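Side-chain contacts in uncharacterized protein (Legionella pneumophila subsp. pneumophila, PDB 5T2X), which is of unknown function but forms a predominantly helical, strand-free single chain of the DUF5630 family: residues M36-L41 / A66-T71; K48-E51 / T55-D58; E199-A204 / E235-A240; A204-E209 / E264-I269. All coordinates share one frame; numbering follows the deposited sequence.

Contact 1: residues M36-L41 / A66-T71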
loop_
_atom_site.group_PDB
_atom_site.type_symbol
_atom_site.label_atom_id
_atom_site.label_comp_id
_atom_site.label_asym_id
_atom_site.label_seq_id
_atom_site.Cartn_x
_atom_site.Cartn_y
_atom_site.Cartn_z
HETATM N N MSE A 36 5.351 13.315 25.865
HETATM C CA MSE A 36 5.752 14.701 25.668
HETATM C C MSE A 36 7.093 14.803 24.943
HETATM O O MSE A 36 7.269 15.643 24.059
HETATM C CB MSE A 36 5.816 15.403 27.022
HETATM C CG MSE A 36 6.545 16.719 27.038
HETATM SE SE MSE A 36 6.747 17.308 28.882
HETATM C CE MSE A 36 7.873 18.870 28.571
ATOM N N LEU A 37 8.037 13.938 25.318
ATOM C CA LEU A 37 9.343 13.938 24.667
ATOM C C LEU A 37 9.282 13.286 23.291
ATOM O O LEU A 37 9.974 13.724 22.364
ATOM C CB LEU A 37 10.371 13.226 25.549
ATOM C CG LEU A 37 10.801 13.949 26.825
ATOM C CD1 LEU A 37 11.873 13.152 27.554
ATOM C CD2 LEU A 37 11.296 15.352 26.503
ATOM N N LEU A 38 8.466 12.239 23.142
ATOM C CA LEU A 38 8.328 11.584 21.844
ATOM C C LEU A 38 7.769 12.535 20.794
ATOM O O LEU A 38 8.141 12.448 19.618
ATOM C CB LEU A 38 7.438 10.347 21.973
ATOM C CG LEU A 38 8.075 9.123 22.636
ATOM C CD1 LEU A 38 7.009 8.124 23.054
ATOM C CD2 LEU A 38 9.079 8.475 21.696
ATOM N N ASN A 39 6.884 13.451 21.196
ATOM C CA ASN A 39 6.315 14.399 20.244
ATOM C C ASN A 39 7.321 15.450 19.792
ATOM O O ASN A 39 7.150 16.025 18.712
ATOM C CB ASN A 39 5.087 15.082 20.847
ATOM C CG ASN A 39 3.859 14.198 20.821
ATOM O OD1 ASN A 39 3.697 13.362 19.932
ATOM N ND2 ASN A 39 2.981 14.381 21.800
ATOM N N ASN A 40 8.357 15.717 20.589
ATOM C CA ASN A 40 9.372 16.683 20.183
ATOM C C ASN A 40 10.294 16.134 19.104
ATOM O O ASN A 40 10.965 16.918 18.425
ATOM C CB ASN A 40 10.204 17.121 21.390
ATOM C CG ASN A 40 9.384 17.858 22.425
ATOM O OD1 ASN A 40 8.390 18.502 22.100
ATOM N ND2 ASN A 40 9.799 17.767 23.685
ATOM N N LEU A 41 10.339 14.817 18.930
ATOM C CA LEU A 41 11.279 14.213 18.000
ATOM C C LEU A 41 10.859 14.455 16.556
ATOM O O LEU A 41 9.674 14.584 16.239
ATOM C CB LEU A 41 11.387 12.709 18.250
ATOM C CG LEU A 41 11.953 12.245 19.591
ATOM C CD1 LEU A 41 11.901 10.729 19.676
ATOM C CD2 LEU A 41 13.375 12.747 19.767
ATOM N N ALA A 66 -1.869 7.170 19.311
ATOM C CA ALA A 66 -2.122 7.358 17.888
ATOM C C ALA A 66 -2.038 8.821 17.471
ATOM O O ALA A 66 -1.762 9.105 16.299
ATOM C CB ALA A 66 -3.493 6.785 17.523
ATOM N N ASP A 67 -2.278 9.757 18.393
ATOM C CA ASP A 67 -2.160 11.171 18.055
ATOM C C ASP A 67 -0.724 11.572 17.754
ATOM O O ASP A 67 -0.503 12.570 17.058
ATOM C CB ASP A 67 -2.711 12.033 19.189
ATOM C CG ASP A 67 -1.928 11.865 20.472
ATOM O OD1 ASP A 67 -2.180 10.878 21.192
ATOM O OD2 ASP A 67 -1.061 12.719 20.758
ATOM N N ILE A 68 0.254 10.826 18.274
ATOM C CA ILE A 68 1.647 11.080 17.926
ATOM C C ILE A 68 1.853 10.917 16.428
ATOM O O ILE A 68 2.530 11.729 15.784
ATOM C CB ILE A 68 2.576 10.149 18.727
ATOM C CG1 ILE A 68 2.414 10.384 20.231
ATOM C CG2 ILE A 68 4.025 10.339 18.297
ATOM C CD1 ILE A 68 3.282 9.484 21.085
ATOM N N TRP A 69 1.254 9.877 15.845
ATOM C CA TRP A 69 1.412 9.618 14.420
ATOM C C TRP A 69 0.545 10.545 13.576
ATOM O O TRP A 69 0.956 10.952 12.484
ATOM C CB TRP A 69 1.088 8.154 14.120
ATOM C CG TRP A 69 1.915 7.192 14.921
ATOM C CD1 TRP A 69 1.508 6.457 15.996
ATOM C CD2 TRP A 69 3.297 6.871 14.717
ATOM N NE1 TRP A 69 2.547 5.693 16.470
ATOM C CE2 TRP A 69 3.658 5.932 15.703
ATOM C CE3 TRP A 69 4.264 7.287 13.796
ATOM C CZ2 TRP A 69 4.942 5.399 15.793
ATOM C CZ3 TRP A 69 5.537 6.758 13.888
ATOM C CH2 TRP A 69 5.866 5.825 14.879
ATOM N N ARG A 70 -0.655 10.886 14.059
ATOM C CA ARG A 70 -1.532 11.766 13.292
ATOM C C ARG A 70 -0.926 13.150 13.121
ATOM O O ARG A 70 -1.129 13.789 12.082
ATOM C CB ARG A 70 -2.902 11.871 13.962
ATOM C CG ARG A 70 -3.724 10.606 13.866
ATOM C CD ARG A 70 -5.189 10.865 14.167
ATOM N NE ARG A 70 -5.965 9.637 14.039
ATOM C CZ ARG A 70 -6.131 8.758 15.022
ATOM N NH1 ARG A 70 -5.578 8.980 16.206
ATOM N NH2 ARG A 70 -6.849 7.662 14.823
ATOM N N THR A 71 -0.187 13.628 14.123
ATOM C CA THR A 71 0.520 14.895 13.978
ATOM C C THR A 71 1.514 14.836 12.827
ATOM O O THR A 71 1.595 15.766 12.015
ATOM C CB THR A 71 1.228 15.254 15.285
ATOM O OG1 THR A 71 0.256 15.423 16.325
ATOM C CG2 THR A 71 2.028 16.539 15.128
#

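Contact 2: residues K48-E51 / T55-D58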
loop_
_atom_site.group_PDB
_atom_site.type_symbol
_atom_site.label_atom_id
_atom_site.label_comp_id
_atom_site.label_asym_id
_atom_site.label_seq_id
_atom_site.Cartn_x
_atom_site.Cartn_y
_atom_site.Cartn_z
ATOM N N LYS A 48 13.149 5.625 14.175
ATOM C CA LYS A 48 14.363 4.905 14.538
ATOM C C LYS A 48 14.313 4.405 15.977
ATOM O O LYS A 48 14.868 3.342 16.281
ATOM C CB LYS A 48 15.578 5.804 14.316
ATOM C CG LYS A 48 16.914 5.144 14.584
ATOM C CD LYS A 48 18.033 5.929 13.925
ATOM C CE LYS A 48 19.362 5.635 14.581
ATOM N NZ LYS A 48 19.333 6.047 16.010
ATOM N N TYR A 49 13.652 5.143 16.872
ATOM C CA TYR A 49 13.531 4.680 18.252
ATOM C C TYR A 49 12.611 3.469 18.352
ATOM O O TYR A 49 12.884 2.540 19.122
ATOM C CB TYR A 49 13.027 5.807 19.155
ATOM C CG TYR A 49 14.085 6.811 19.560
ATOM C CD1 TYR A 49 15.340 6.814 18.961
ATOM C CD2 TYR A 49 13.831 7.749 20.551
ATOM C CE1 TYR A 49 16.308 7.733 19.332
ATOM C CE2 TYR A 49 14.792 8.669 20.931
ATOM C CZ TYR A 49 16.027 8.657 20.319
ATOM O OH TYR A 49 16.983 9.572 20.695
ATOM N N THR A 50 11.519 3.459 17.582
ATOM C CA THR A 50 10.608 2.319 17.617
ATOM C C THR A 50 11.267 1.056 17.078
ATOM O O THR A 50 10.874 -0.055 17.453
ATOM C CB THR A 50 9.334 2.626 16.824
ATOM O OG1 THR A 50 9.661 2.829 15.443
ATOM C CG2 THR A 50 8.651 3.871 17.369
ATOM N N GLU A 51 12.268 1.198 16.207
ATOM C CA GLU A 51 12.956 0.028 15.674
ATOM C C GLU A 51 14.010 -0.505 16.634
ATOM O O GLU A 51 14.271 -1.713 16.651
ATOM C CB GLU A 51 13.600 0.362 14.327
ATOM C CG GLU A 51 12.606 0.721 13.234
ATOM C CD GLU A 51 13.280 1.035 11.911
ATOM O OE1 GLU A 51 14.519 1.191 11.895
ATOM O OE2 GLU A 51 12.570 1.123 10.888
ATOM N N THR A 55 10.325 -1.323 24.100
ATOM C CA THR A 55 9.523 -0.518 25.016
ATOM C C THR A 55 8.890 0.669 24.299
ATOM O O THR A 55 7.723 0.996 24.539
ATOM C CB THR A 55 10.384 -0.038 26.185
ATOM O OG1 THR A 55 10.946 -1.166 26.867
ATOM C CG2 THR A 55 9.547 0.773 27.165
ATOM N N ILE A 56 9.641 1.317 23.406
ATOM C CA ILE A 56 9.126 2.500 22.724
ATOM C C ILE A 56 8.025 2.117 21.741
ATOM O O ILE A 56 6.951 2.729 21.720
ATOM C CB ILE A 56 10.265 3.258 22.018
ATOM C CG1 ILE A 56 11.373 3.628 23.008
ATOM C CG2 ILE A 56 9.730 4.503 21.324
ATOM C CD1 ILE A 56 10.892 4.295 24.257
ATOM N N THR A 57 8.273 1.097 20.913
ATOM C CA THR A 57 7.328 0.778 19.846
ATOM C C THR A 57 6.012 0.246 20.403
ATOM O O THR A 57 4.940 0.572 19.880
ATOM C CB THR A 57 7.946 -0.218 18.861
ATOM O OG1 THR A 57 6.982 -0.557 17.856
ATOM C CG2 THR A 57 8.406 -1.486 19.567
ATOM N N ASP A 58 6.064 -0.562 21.465
ATOM C CA ASP A 58 4.827 -1.047 22.071
ATOM C C ASP A 58 4.017 0.105 22.648
ATOM O O ASP A 58 2.787 0.133 22.527
ATOM C CB ASP A 58 5.135 -2.083 23.152
ATOM C CG ASP A 58 5.778 -3.337 22.594
ATOM O OD1 ASP A 58 5.690 -3.560 21.368
ATOM O OD2 ASP A 58 6.366 -4.104 23.386
#

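Contact 3: residues E199-A204 / E235-A240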
loop_
_atom_site.group_PDB
_atom_site.type_symbol
_atom_site.label_atom_id
_atom_site.label_comp_id
_atom_site.label_asym_id
_atom_site.label_seq_id
_atom_site.Cartn_x
_atom_site.Cartn_y
_atom_site.Cartn_z
ATOM N N GLU A 199 -11.680 -10.593 -12.636
ATOM C CA GLU A 199 -12.198 -10.748 -11.279
ATOM C C GLU A 199 -11.740 -9.605 -10.383
ATOM O O GLU A 199 -12.541 -9.019 -9.646
ATOM C CB GLU A 199 -11.760 -12.095 -10.706
ATOM C CG GLU A 199 -12.179 -12.322 -9.263
ATOM C CD GLU A 199 -11.723 -13.667 -8.733
ATOM O OE1 GLU A 199 -11.358 -14.536 -9.551
ATOM O OE2 GLU A 199 -11.727 -13.855 -7.498
ATOM N N ALA A 200 -10.450 -9.266 -10.440
ATOM C CA ALA A 200 -9.941 -8.160 -9.634
ATOM C C ALA A 200 -10.534 -6.831 -10.079
ATOM O O ALA A 200 -10.772 -5.945 -9.250
ATOM C CB ALA A 200 -8.416 -8.117 -9.702
ATOM N N LEU A 201 -10.775 -6.671 -11.382
ATOM C CA LEU A 201 -11.386 -5.438 -11.870
ATOM C C LEU A 201 -12.823 -5.306 -11.380
ATOM O O LEU A 201 -13.257 -4.213 -10.998
ATOM C CB LEU A 201 -11.330 -5.395 -13.397
ATOM C CG LEU A 201 -11.963 -4.182 -14.081
ATOM C CD1 LEU A 201 -11.336 -2.892 -13.581
ATOM C CD2 LEU A 201 -11.822 -4.298 -15.591
ATOM N N LEU A 202 -13.574 -6.410 -11.379
ATOM C CA LEU A 202 -14.947 -6.367 -10.886
ATOM C C LEU A 202 -14.988 -6.089 -9.388
ATOM O O LEU A 202 -15.827 -5.309 -8.920
ATOM C CB LEU A 202 -15.664 -7.678 -11.210
ATOM C CG LEU A 202 -15.860 -8.000 -12.694
ATOM C CD1 LEU A 202 -16.519 -9.359 -12.873
ATOM C CD2 LEU A 202 -16.674 -6.915 -13.375
ATOM N N ILE A 203 -14.091 -6.713 -8.622
ATOM C CA ILE A 203 -14.046 -6.468 -7.183
ATOM C C ILE A 203 -13.710 -5.009 -6.903
ATOM O O ILE A 203 -14.278 -4.389 -5.996
ATOM C CB ILE A 203 -13.043 -7.422 -6.507
ATOM C CG1 ILE A 203 -13.500 -8.873 -6.662
ATOM C CG2 ILE A 203 -12.883 -7.076 -5.034
ATOM C CD1 ILE A 203 -12.504 -9.883 -6.133
ATOM N N ALA A 204 -12.793 -4.434 -7.686
ATOM C CA ALA A 204 -12.430 -3.033 -7.496
ATOM C C ALA A 204 -13.632 -2.120 -7.697
ATOM O O ALA A 204 -13.777 -1.109 -6.999
ATOM C CB ALA A 204 -11.299 -2.651 -8.450
ATOM N N GLU A 235 -10.186 4.498 -17.966
ATOM C CA GLU A 235 -11.021 5.465 -18.668
ATOM C C GLU A 235 -12.444 5.406 -18.142
ATOM O O GLU A 235 -13.005 6.415 -17.712
ATOM C CB GLU A 235 -11.007 5.201 -20.175
ATOM N N SER A 236 -13.018 4.208 -18.182
ATOM C CA SER A 236 -14.368 3.978 -17.699
ATOM C C SER A 236 -14.477 2.541 -17.214
ATOM O O SER A 236 -13.781 1.650 -17.712
ATOM C CB SER A 236 -15.414 4.253 -18.785
ATOM O OG SER A 236 -16.717 3.936 -18.327
ATOM N N TRP A 237 -15.357 2.330 -16.235
ATOM C CA TRP A 237 -15.565 0.994 -15.684
ATOM C C TRP A 237 -16.012 0.015 -16.766
ATOM O O TRP A 237 -15.365 -1.012 -16.998
ATOM C CB TRP A 237 -16.590 1.050 -14.549
ATOM C CG TRP A 237 -16.055 1.582 -13.249
ATOM C CD1 TRP A 237 -16.443 2.722 -12.605
ATOM C CD2 TRP A 237 -15.040 0.986 -12.433
ATOM N NE1 TRP A 237 -15.730 2.872 -11.439
ATOM C CE2 TRP A 237 -14.862 1.820 -11.311
ATOM C CE3 TRP A 237 -14.262 -0.170 -12.545
ATOM C CZ2 TRP A 237 -13.939 1.532 -10.308
ATOM C CZ3 TRP A 237 -13.348 -0.453 -11.550
ATOM C CH2 TRP A 237 -13.193 0.393 -10.445
ATOM N N ASP A 238 -17.127 0.319 -17.440
ATOM C CA ASP A 238 -17.643 -0.587 -18.463
ATOM C C ASP A 238 -16.679 -0.726 -19.633
ATOM O O ASP A 238 -16.589 -1.802 -20.237
ATOM C CB ASP A 238 -19.008 -0.106 -18.953
ATOM C CG ASP A 238 -20.067 -0.173 -17.873
ATOM O OD1 ASP A 238 -20.019 -1.112 -17.050
ATOM O OD2 ASP A 238 -20.946 0.715 -17.846
ATOM N N LYS A 239 -15.953 0.342 -19.970
ATOM C CA LYS A 239 -14.961 0.255 -21.037
ATOM C C LYS A 239 -13.832 -0.699 -20.666
ATOM O O LYS A 239 -13.396 -1.509 -21.493
ATOM C CB LYS A 239 -14.407 1.644 -21.349
ATOM C CG LYS A 239 -15.409 2.595 -21.982
ATOM C CD LYS A 239 -15.471 2.416 -23.489
ATOM C CE LYS A 239 -16.224 3.562 -24.145
ATOM N NZ LYS A 239 -15.971 3.621 -25.611
ATOM N N ALA A 240 -13.345 -0.619 -19.424
ATOM C CA ALA A 240 -12.256 -1.492 -18.999
ATOM C C ALA A 240 -12.724 -2.934 -18.857
ATOM O O ALA A 240 -11.985 -3.868 -19.191
ATOM C CB ALA A 240 -11.661 -0.987 -17.684
#

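Contact 4: residues A204-E209 / E264-I269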
loop_
_atom_site.group_PDB
_atom_site.type_symbol
_atom_site.label_atom_id
_atom_site.label_comp_id
_atom_site.label_asym_id
_atom_site.label_seq_id
_atom_site.Cartn_x
_atom_site.Cartn_y
_atom_site.Cartn_z
ATOM N N ALA A 204 -12.793 -4.434 -7.686
ATOM C CA ALA A 204 -12.430 -3.033 -7.496
ATOM C C ALA A 204 -13.632 -2.120 -7.697
ATOM O O ALA A 204 -13.777 -1.109 -6.999
ATOM C CB ALA A 204 -11.299 -2.651 -8.450
ATOM N N ARG A 205 -14.510 -2.460 -8.641
ATOM C CA ARG A 205 -15.702 -1.648 -8.855
ATOM C C ARG A 205 -16.704 -1.837 -7.723
ATOM O O ARG A 205 -17.275 -0.861 -7.222
ATOM C CB ARG A 205 -16.338 -1.992 -10.200
ATOM C CG ARG A 205 -17.451 -1.046 -10.613
ATOM C CD ARG A 205 -18.033 -1.438 -11.961
ATOM N NE ARG A 205 -18.937 -0.418 -12.482
ATOM C CZ ARG A 205 -19.599 -0.521 -13.630
ATOM N NH1 ARG A 205 -19.462 -1.605 -14.383
ATOM N NH2 ARG A 205 -20.399 0.461 -14.025
ATOM N N LYS A 206 -16.918 -3.086 -7.297
ATOM C CA LYS A 206 -17.869 -3.378 -6.230
ATOM C C LYS A 206 -17.439 -2.807 -4.885
ATOM O O LYS A 206 -18.269 -2.708 -3.975
ATOM C CB LYS A 206 -18.070 -4.890 -6.117
ATOM C CG LYS A 206 -18.688 -5.507 -7.359
ATOM C CD LYS A 206 -18.764 -7.020 -7.269
ATOM C CE LYS A 206 -19.401 -7.595 -8.522
ATOM N NZ LYS A 206 -20.765 -7.036 -8.746
ATOM N N LEU A 207 -16.169 -2.439 -4.731
ATOM C CA LEU A 207 -15.693 -1.805 -3.510
ATOM C C LEU A 207 -15.611 -0.290 -3.621
ATOM O O LEU A 207 -15.438 0.379 -2.599
ATOM C CB LEU A 207 -14.312 -2.355 -3.125
ATOM C CG LEU A 207 -14.198 -3.844 -2.794
ATOM C CD1 LEU A 207 -12.759 -4.202 -2.456
ATOM C CD2 LEU A 207 -15.128 -4.221 -1.654
ATOM N N SER A 208 -15.751 0.263 -4.828
ATOM C CA SER A 208 -15.487 1.678 -5.067
ATOM C C SER A 208 -16.454 2.610 -4.347
ATOM O O SER A 208 -16.190 3.816 -4.292
ATOM C CB SER A 208 -15.523 1.963 -6.571
ATOM O OG SER A 208 -16.779 1.613 -7.124
ATOM N N GLU A 209 -17.554 2.095 -3.797
ATOM C CA GLU A 209 -18.530 2.940 -3.122
ATOM C C GLU A 209 -18.295 3.055 -1.623
ATOM O O GLU A 209 -18.824 3.981 -0.997
ATOM C CB GLU A 209 -19.949 2.412 -3.362
ATOM C CG GLU A 209 -20.360 2.316 -4.828
ATOM C CD GLU A 209 -20.843 3.637 -5.403
ATOM O OE1 GLU A 209 -20.357 4.702 -4.967
ATOM O OE2 GLU A 209 -21.718 3.609 -6.295
ATOM N N GLU A 264 -19.060 -12.495 -4.469
ATOM C CA GLU A 264 -18.927 -13.194 -3.196
ATOM C C GLU A 264 -17.769 -12.636 -2.378
ATOM O O GLU A 264 -17.904 -12.403 -1.171
ATOM C CB GLU A 264 -18.738 -14.692 -3.439
ATOM C CG GLU A 264 -18.789 -15.537 -2.178
ATOM C CD GLU A 264 -18.459 -16.992 -2.444
ATOM O OE1 GLU A 264 -17.284 -17.378 -2.270
ATOM O OE2 GLU A 264 -19.373 -17.746 -2.836
ATOM N N LYS A 265 -16.620 -12.413 -3.019
ATOM C CA LYS A 265 -15.453 -11.922 -2.292
ATOM C C LYS A 265 -15.621 -10.462 -1.889
ATOM O O LYS A 265 -15.151 -10.052 -0.822
ATOM C CB LYS A 265 -14.193 -12.111 -3.137
ATOM C CG LYS A 265 -13.855 -13.569 -3.411
ATOM C CD LYS A 265 -12.637 -13.706 -4.309
ATOM C CE LYS A 265 -12.328 -15.170 -4.594
ATOM N NZ LYS A 265 -11.178 -15.329 -5.530
ATOM N N ALA A 266 -16.287 -9.663 -2.727
ATOM C CA ALA A 266 -16.532 -8.270 -2.369
ATOM C C ALA A 266 -17.558 -8.151 -1.250
ATOM O O ALA A 266 -17.460 -7.242 -0.417
ATOM C CB ALA A 266 -16.988 -7.480 -3.594
ATOM N N LYS A 267 -18.542 -9.053 -1.211
ATOM C CA LYS A 267 -19.533 -9.021 -0.141
ATOM C C LYS A 267 -18.896 -9.325 1.211
ATOM O O LYS A 267 -19.221 -8.681 2.214
ATOM C CB LYS A 267 -20.663 -10.006 -0.436
ATOM C CG LYS A 267 -21.692 -10.118 0.679
ATOM C CD LYS A 267 -22.805 -11.088 0.318
ATOM C CE LYS A 267 -23.765 -11.281 1.481
ATOM N NZ LYS A 267 -24.335 -9.988 1.952
ATOM N N GLY A 268 -17.989 -10.304 1.257
ATOM C CA GLY A 268 -17.294 -10.595 2.499
ATOM C C GLY A 268 -16.448 -9.437 2.988
ATOM O O GLY A 268 -16.241 -9.280 4.195
ATOM N N ILE A 269 -15.955 -8.609 2.067
ATOM C CA ILE A 269 -15.176 -7.438 2.455
ATOM C C ILE A 269 -16.088 -6.356 3.018
ATOM O O ILE A 269 -15.806 -5.766 4.068
ATOM C CB ILE A 269 -14.358 -6.920 1.257
ATOM C CG1 ILE A 269 -13.277 -7.931 0.870
ATOM C CG2 ILE A 269 -13.752 -5.560 1.569
ATOM C CD1 ILE A 269 -12.473 -7.528 -0.347
#

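Contact 1: residues M36-L41 / A66-T71
D67 and I68 present helix 66-76 to N39 and L38 of helix 31-40, two nearly parallel helices in the amino-terminal part of an all-helical fold. The short helical segments run in the same direction at 17° to each other, with axes 10.3 Å apart. That spacing is generous, and only a thin strip of side chains bridges it. D67 comes first and contributes little: its OD2 stays 4.5 Å from ND2 of N39, a loose approach rather than a bond. The other carboxylate oxygen, OD1, makes a salt bridge with K35, one turn earlier on helix 31-40, so a charged link still joins the two helices here. I68 carries most of the contact. Its CG1 lies 3.3 Å from OD1 of N39, and CG2 approaches the same oxygen at 3.5 Å. The amide oxygen thus rests against the fork of the isoleucine in a van der Waals contact, the two side chains slanting across one another. With N39 CG anti to its own carbonyl carbon (chi1 -78°), the amide bends out of the flank of its helix to reach this position. Beside the N39 contact, the terminal CD1 of I68 reaches CB of L38 at 4.3 Å. On the more buried side, L46 of helix 43-52 touches I68, L38 and W69 alike. W69 turns from this contact to pack on helix 91-111 and gives its NE1 to the carbonyl oxygen of C60, while NE of R70 forms a salt bridge with OE2 of E85.

Contact 2: residues K48-E51 / T55-D58
T50 and T57 are the nearest residues of the two segments, their CA atoms 4.3 Å apart. The nearest touch is between backbone and side chain: the carbonyl oxygen of T50 lies 3.3 Å from CB of T57. The same oxygen is 3.6 Å from the methyl CG2 of T57, so it rests on the carbon side of this threonine. Alongside, the two CB atoms of T50 and T57 stand 3.8 Å apart, a close van der Waals contact. I56 widens the contact towards the interior. Its CG2 lies 4.1 Å from CG2 of T50, with the two side chains crossing at about a right angle, and it also comes within 4.2 Å of CB of Y49. The Y49 ring itself leads away from I56.

In the next shell, the torsion of T50 (chi1 63°) tucks OG1 between its backbone N and carbonyl carbon, where it hydrogen-bonds the carbonyl oxygen of I47; this turns the methyl towards I56. The backbone N of I56 is bonded to OG of S53, in the short link between the helices. Helix 15-27 covers the inner face, with I22 and I26 on I56 and I19 on Y49. The arrangement is that of two consecutive helices joined by a one-residue link, S53, and packed on each other next to it, in an all-helical fold.

Contact 3: residues E199-A204 / E235-A240
L201 reaches from helix 191-207 into the angle between W237 and A240, the two residues one turn apart that receive it at the start of helix 237-248. Its two methyls divide the work. CD1 comes up to the edge of the indole, near the ring plane, at 3.8 Å from CZ3 of W237. CD2 goes to the other residue and lies 3.6 Å from the carbonyl oxygen of A240, with CB of A240 at 3.9 Å. With CG anti to the backbone N (chi1 178°), the fork of L201 is carried out towards the second helix. A turn later the tip of the indole meets backbone: CH2 of W237 is 3.7 Å from the carbonyl carbon of A204, and the methyl of A204 lies 4.1 Å from the same ring atom.

This packing closes one flank of helix 191-207 in the all-helical carboxy-terminal part of the chain. Its other flanks lie against helix 169-185, where Y173 touches A204, and helix 252-272, where A262 touches L202.

Towards solvent the contact thins out. W237 remains partly exposed, bordered by S208 and L226, and the exposed D238 turns to a salt bridge with R205. S236 occupies the N-cap position of helix 237-248; before it, E235 is poorly ordered and modelled only to CB, following the unmodelled residues 231-234.

Contact 4: residues A204-E209 / E264-I269
Helix-to-helix packing in the carboxy-terminal part of this all-helical fold brings K206 and L207, late in helix 191-207, against A266 and I269 of the long helix 252-272. L207 is the main apolar element. Its CD2 lies 3.8 Å from CG2 of I269, and its CD1 stands 3.9 Å from CD1 of the same residue, so both methyls of the leucine are engaged by separate branches of the isoleucine. The two side chains cross at about a right angle. With CG1 anti to its carbonyl carbon (chi1 -67°) and CG2 beside that carbon, I269 turns both branches to the leucine. The methyl CD2 of L207 also overlies the preceding turn, 4.2 Å from CB of A266 and 4.0 Å from the carbonyl oxygen of A266.

Of the CA atoms of the two segments, those of K206 and A266 are nearest, 6.4 Å apart. K206 contributes the aliphatic part of its chain, CB at 3.8 Å and CD at 4.1 Å from CB of A266; the chain then bends at its last torsion, taking the ammonium group away from the helix. W169 and Y173 of helix 169-185 extend the apolar surface around I269.

Just behind, the carbonyl oxygen of R205 accepts bonds from both the backbone N and OG of S208, the latter lying in the carbonyl plane. Across these two segments the fit therefore rests mainly on aliphatic van der Waals packing, while a salt bridge from K265 to E199, farther along, adds a polar tie between the same helices.

The four contacts form two groups far apart in the chain. Contacts 1 and 2, with centres 13 Å apart, join helices 31-40, 43-52, 54-60 and 66-76 in the amino-terminal part; contact 2 falls in sequence between the two segments of contact 1, and L38 packs on I56 where they meet. Contacts 3 and 4 come later, 12 Å apart, and share helix 191-207 and A204. Their segments interleave along the chain, and W237 of contact 3 packs on R205 of contact 4. Centres in different groups lie 35 to 41 Å apart without touching, so the two groups are separate local packing regions of the elongated helical chain.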